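Local coordinates for putative type VI secretion protein (Escherichia coli, PDB 6SK0), which forms the trimeric VgrG spike of the type VI secretion system and loads and inhibits a phospholipase effector, at the interface of chains A and B. Sequence-based numbering; all coordinates share one arbitrary frame. Chains: chain A/B, Putative type VI secretion protein.

Contact 1: the interface of chains A and B. Residues chain A 627-629, 634; chain B 635-637.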
# COMPACT_ATOMS: atom_id res chain seq x y z
N LEU A 627 14.34 -4.27 5.45
CA LEU A 627 13.37 -4.51 6.50
C LEU A 627 13.23 -3.24 7.32
O LEU A 627 14.19 -2.80 7.96
CB LEU A 627 13.79 -5.70 7.37
CG LEU A 627 12.85 -6.09 8.49
CD1 LEU A 627 11.45 -6.34 7.95
CD2 LEU A 627 13.39 -7.32 9.18
N LEU A 628 12.06 -2.64 7.27
CA LEU A 628 11.70 -1.50 8.09
C LEU A 628 10.73 -1.98 9.15
O LEU A 628 9.66 -2.50 8.83
CB LEU A 628 11.08 -0.39 7.26
CG LEU A 628 11.78 -0.02 5.95
CD1 LEU A 628 11.05 1.13 5.30
CD2 LEU A 628 13.22 0.34 6.19
N HIS A 629 11.12 -1.84 10.40
CA HIS A 629 10.26 -2.26 11.49
C HIS A 629 10.28 -1.22 12.59
O HIS A 629 11.34 -0.72 12.96
CB HIS A 629 10.69 -3.61 12.07
CG HIS A 629 9.89 -4.00 13.26
ND1 HIS A 629 10.37 -3.85 14.55
CD2 HIS A 629 8.63 -4.47 13.38
CE1 HIS A 629 9.44 -4.24 15.40
NE2 HIS A 629 8.38 -4.62 14.72
N ILE A 634 4.49 2.74 11.52
CA ILE A 634 5.32 3.30 10.47
C ILE A 634 4.48 4.25 9.65
O ILE A 634 3.40 3.88 9.18
CB ILE A 634 5.95 2.20 9.59
CG1 ILE A 634 6.84 1.29 10.44
CG2 ILE A 634 6.72 2.83 8.45
CD1 ILE A 634 7.53 0.20 9.67
N GLY B 635 10.35 -5.16 3.24
CA GLY B 635 9.33 -5.37 4.23
C GLY B 635 9.19 -4.19 5.16
O GLY B 635 10.16 -3.76 5.79
N MET B 636 7.99 -3.65 5.23
CA MET B 636 7.64 -2.56 6.13
C MET B 636 6.61 -3.11 7.09
O MET B 636 5.46 -3.35 6.72
CB MET B 636 7.11 -1.37 5.35
CG MET B 636 7.09 -0.09 6.12
SD MET B 636 7.07 1.36 5.07
CE MET B 636 5.31 1.54 4.82
N VAL B 637 7.02 -3.35 8.33
CA VAL B 637 6.18 -4.06 9.28
C VAL B 637 6.15 -3.34 10.61
O VAL B 637 7.12 -2.68 11.02
CB VAL B 637 6.63 -5.52 9.48
CG1 VAL B 637 6.41 -6.31 8.21
CG2 VAL B 637 8.08 -5.59 9.93
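Strand 626-629 of chain A pairs in parallel with strand 634-638 of chain B, and A:Leu628 uses both its backbone groups for the pairing: its N donates to B:Gly635 O at 2.7 Å, and its O accepts from B:Val637 N at 2.8 Å. Both bonds are nearly straight, about 170° at the hydrogen.

On one face of the pair, B:Met636 touches two chain A side chains, A:Ile634 and A:Leu628, in different directions. Its CG, anti to the backbone N (chi1 -164°), runs out to A:Ile634, whose delta-methyl CD1 lies 3.6 Å from B:Met636 CG. The sulfur then meets the A:Ile634 branch methyl CG2 at 3.7 Å and, on another flank, the A:Leu628 methyl CD1 at 4.0 Å; these chains slant across one another rather than running alongside.

B:Val637 works on the opposite face, where its CG2 methyl reaches CD2 of the A:His629 imidazole at 3.7 Å and touches A:Leu627 CD1 at 4.0 Å. The histidine and valine side chains cross at about a right angle.

Backbone pairing with apolar contacts on both faces ties neighbouring subunits together in the intertwined beta-helix of the spike and probably helps to make it a stiff, continuous rod.

Contact 2: the interface of chains A and B. Residues chain A 686, 693, 695, 704; chain B 686, 695-696, 703-704.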
# COMPACT_ATOMS: atom_id res chain seq x y z
N LEU A 686 -20.69 -2.54 -2.01
CA LEU A 686 -20.19 -1.82 -3.17
C LEU A 686 -21.17 -0.68 -3.41
O LEU A 686 -22.25 -0.88 -3.98
CB LEU A 686 -20.06 -2.75 -4.37
CG LEU A 686 -19.37 -4.08 -4.04
CD1 LEU A 686 -19.57 -5.12 -5.13
CD2 LEU A 686 -17.89 -3.89 -3.77
N VAL A 693 -23.33 3.29 -11.01
CA VAL A 693 -22.67 2.02 -10.77
C VAL A 693 -22.76 1.20 -12.05
O VAL A 693 -23.85 0.94 -12.56
CB VAL A 693 -23.30 1.26 -9.59
CG1 VAL A 693 -22.74 -0.14 -9.51
CG2 VAL A 693 -23.06 1.99 -8.30
N ILE A 695 -21.40 -2.35 -13.77
CA ILE A 695 -20.81 -3.67 -13.59
C ILE A 695 -20.92 -4.39 -14.93
O ILE A 695 -22.02 -4.62 -15.43
CB ILE A 695 -21.50 -4.46 -12.48
CG1 ILE A 695 -21.46 -3.66 -11.18
CG2 ILE A 695 -20.87 -5.82 -12.32
CD1 ILE A 695 -22.30 -4.23 -10.10
N MET A 704 -24.52 -13.41 -10.97
CA MET A 704 -24.81 -12.77 -9.70
C MET A 704 -25.74 -13.69 -8.93
O MET A 704 -26.86 -13.96 -9.38
CB MET A 704 -25.43 -11.39 -9.90
CG MET A 704 -26.19 -10.88 -8.72
SD MET A 704 -26.60 -9.15 -8.88
CE MET A 704 -25.11 -8.46 -8.21
N LEU B 686 -16.44 -10.99 -6.90
CA LEU B 686 -16.85 -10.21 -5.75
C LEU B 686 -17.68 -11.14 -4.88
O LEU B 686 -18.86 -11.39 -5.16
CB LEU B 686 -17.62 -8.96 -6.19
CG LEU B 686 -16.95 -8.20 -7.34
CD1 LEU B 686 -17.89 -7.20 -7.98
CD2 LEU B 686 -15.69 -7.50 -6.87
N ILE B 695 -25.07 -3.89 -3.18
CA ILE B 695 -24.57 -3.09 -4.29
C ILE B 695 -25.60 -2.00 -4.55
O ILE B 695 -26.75 -2.29 -4.88
CB ILE B 695 -24.33 -3.94 -5.54
CG1 ILE B 695 -23.37 -5.08 -5.21
CG2 ILE B 695 -23.83 -3.08 -6.68
CD1 ILE B 695 -23.26 -6.09 -6.28
N GLN B 696 -25.19 -0.75 -4.39
CA GLN B 696 -26.11 0.38 -4.47
C GLN B 696 -25.53 1.51 -5.30
O GLN B 696 -24.41 1.95 -5.05
CB GLN B 696 -26.45 0.93 -3.10
CG GLN B 696 -27.13 -0.02 -2.19
CD GLN B 696 -27.69 0.68 -0.99
OE1 GLN B 696 -28.36 1.70 -1.12
NE2 GLN B 696 -27.42 0.15 0.19
N SER B 703 -26.11 -0.07 -13.69
CA SER B 703 -26.12 -0.86 -14.91
C SER B 703 -25.26 -2.09 -14.69
O SER B 703 -24.11 -1.99 -14.26
CB SER B 703 -25.61 -0.03 -16.09
OG SER B 703 -25.33 -0.85 -17.20
N MET B 704 -25.84 -3.25 -14.96
CA MET B 704 -25.14 -4.52 -14.85
C MET B 704 -25.32 -5.25 -16.17
O MET B 704 -26.44 -5.57 -16.56
CB MET B 704 -25.67 -5.34 -13.68
CG MET B 704 -25.38 -6.81 -13.79
SD MET B 704 -25.72 -7.66 -12.25
CE MET B 704 -24.15 -7.42 -11.46
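A:Met704 and B:Met704 approach from two copies of the same strand, their side chains slanting across each other and bringing the terminal methyls to 3.5 Å, CE to CE. In both copies the bend at the last torsion (chi3 -87°) swings the methyl toward the isoleucine side, and the two thioether ends lie next to each other.

The two isoleucines add to this apolar cluster in different ways. B:Ile695 reaches tip to tip toward A:Met704, with its delta-methyl CD1 3.6 Å from A:Met704 CE. A:Ile695 instead lies across B:Met704, its branch methyl CG2 3.7 Å from B:Met704 CE, while its own CD1 faces B:Ile695 CG2 head-on at 3.9 Å.

A:Leu686 runs beside B:Ile695 in the same direction and places CD1 3.8 Å from B:Ile695 CG1. The same leucine methyl also meets B:Leu686 CD1, the two leucines meeting at a slant.

Parallel strand pairing holds the cluster at its rim. A:Leu686 O accepts from B:Gln696 N, and a second strand pair is joined by B:Ser703 N to A:Val693 O at 2.7 Å and by A:Ile695 N to B:Ser703 O at 2.8 Å.

With equivalent residues of both chains packed together inside, the patch forms part of the hydrophobic core of the spike's beta-helix and binds its subunits into one shaft.

Contact 3: the interface of chains A and B. Residues chain A 697, 700-702; chain B 706-710.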
# COMPACT_ATOMS: atom_id res chain seq x y z
N ALA A 697 -19.30 -7.58 -17.47
CA ALA A 697 -18.46 -8.60 -18.11
C ALA A 697 -18.44 -8.23 -19.58
O ALA A 697 -19.29 -8.65 -20.36
CB ALA A 697 -19.00 -10.00 -17.86
N ASP A 700 -17.73 -11.54 -21.64
CA ASP A 700 -17.89 -12.85 -21.02
C ASP A 700 -19.23 -12.90 -20.28
O ASP A 700 -20.08 -12.02 -20.44
CB ASP A 700 -16.71 -13.12 -20.08
CG ASP A 700 -16.44 -14.59 -19.90
OD1 ASP A 700 -17.29 -15.30 -19.32
OD2 ASP A 700 -15.36 -15.05 -20.33
N ASP A 701 -19.40 -13.94 -19.49
CA ASP A 701 -20.59 -14.12 -18.66
C ASP A 701 -20.51 -13.27 -17.40
O ASP A 701 -19.44 -13.04 -16.84
CB ASP A 701 -20.74 -15.58 -18.25
CG ASP A 701 -21.18 -16.47 -19.38
OD1 ASP A 701 -21.76 -15.97 -20.35
OD2 ASP A 701 -20.94 -17.69 -19.28
N LEU A 702 -21.67 -12.83 -16.94
CA LEU A 702 -21.82 -12.28 -15.61
C LEU A 702 -22.77 -13.18 -14.83
O LEU A 702 -23.85 -13.53 -15.31
CB LEU A 702 -22.35 -10.85 -15.64
CG LEU A 702 -22.41 -10.18 -14.27
CD1 LEU A 702 -22.03 -8.72 -14.37
CD2 LEU A 702 -23.78 -10.35 -13.63
N SER B 706 -23.53 -8.03 -19.28
CA SER B 706 -22.54 -8.95 -19.81
C SER B 706 -22.73 -9.01 -21.31
O SER B 706 -23.83 -8.80 -21.82
CB SER B 706 -22.66 -10.34 -19.19
OG SER B 706 -23.87 -10.97 -19.54
N GLN B 707 -21.64 -9.27 -22.02
CA GLN B 707 -21.75 -9.57 -23.43
C GLN B 707 -22.36 -10.95 -23.63
O GLN B 707 -23.26 -11.13 -24.46
CB GLN B 707 -20.37 -9.48 -24.08
CG GLN B 707 -20.37 -9.80 -25.55
CD GLN B 707 -18.98 -10.04 -26.07
OE1 GLN B 707 -18.43 -11.12 -25.91
NE2 GLN B 707 -18.40 -9.03 -26.70
N GLN B 708 -21.91 -11.92 -22.87
CA GLN B 708 -22.41 -13.28 -22.92
C GLN B 708 -23.51 -13.44 -21.87
O GLN B 708 -24.12 -12.46 -21.44
CB GLN B 708 -21.24 -14.26 -22.76
CG GLN B 708 -20.22 -14.16 -23.86
CD GLN B 708 -20.84 -14.16 -25.24
OE1 GLN B 708 -21.60 -15.05 -25.59
NE2 GLN B 708 -20.52 -13.15 -26.03
N ASN B 709 -23.82 -14.67 -21.49
CA ASN B 709 -24.96 -14.95 -20.63
C ASN B 709 -24.85 -14.26 -19.28
O ASN B 709 -23.80 -14.23 -18.65
CB ASN B 709 -25.11 -16.45 -20.44
CG ASN B 709 -25.39 -17.16 -21.74
OD1 ASN B 709 -25.81 -16.55 -22.71
ND2 ASN B 709 -25.15 -18.45 -21.76
N LEU B 710 -25.98 -13.72 -18.84
CA LEU B 710 -26.12 -13.12 -17.53
C LEU B 710 -27.06 -13.98 -16.70
O LEU B 710 -28.22 -14.17 -17.08
CB LEU B 710 -26.65 -11.70 -17.65
CG LEU B 710 -26.40 -10.76 -16.47
CD1 LEU B 710 -26.29 -9.32 -16.95
CD2 LEU B 710 -27.50 -10.92 -15.46
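A:Asp701 carries CG anti to the carbonyl carbon (chi1 -72°), which brings its carboxylate over the turn formed by B:Gln708 and B:Asn709; B:Gln708, with chi1 -62° and a second bend at chi2, sets CB against A:Asp701 and CG against A:Asp700. A:Asp701 OD1 lies 2.7 Å from B:Asn709 N, whose hydrogen is directed away from it, and 3.2 Å from B:Asn709 O, another acceptor; the carboxylate gains no bond from either, and its placement looks strained or imprecise. The B:Gln708 chain slants across this carboxylate, with the carboxylate and amide planes 40° apart.

The backbone supplies the bonds across the turn. B:Gln707 N donates to A:Ala697 O at 2.9 Å, extending the register of strands 693-697 of chain A and 702-706 of chain B. Next along, B:Gln708 N reaches A:Asp700 O at 3.0 Å from above the carbonyl plane, a less favourable approach. Beyond the turn, A:Leu702 N donates to B:Asn709 O at 3.1 Å, where strands 702-706 of chain A and 710-714 of chain B begin to pair.

Within chain B, B:Gln708 NE2 donates to B:Gln707 OE1 at 2.9 Å.

These turns connect successive strands of the intertwined beta-helix, and their backbone bonds probably keep neighbouring subunits in register. A:Leu702 runs parallel to B:Leu710, with A:Leu702 CD2 3.9 Å from B:Leu710 CG. Nearer the turn, the beta-carbon of B:Ser706 rests 3.6 Å from A:Leu702 CB.

Contacts 2 and 3 are neighbours, their C-alpha centres about 13 Å apart, whereas contact 1 lies about 36 Å from contact 2 and 43 Å from contact 3. Strand 693-697 of chain A and strand 702-706 of both chains serve contacts 2 and 3 alike, so the apolar interior of contact 2 continues directly into the turns of contact 3. Contact 1 uses earlier strands, 626-629 and 634-638, but the same parallel pairing between subunits. Repeated in the three copies of the assembly, this pattern lets the chains wind along one shaft, consistent with a rigid spike built for puncture.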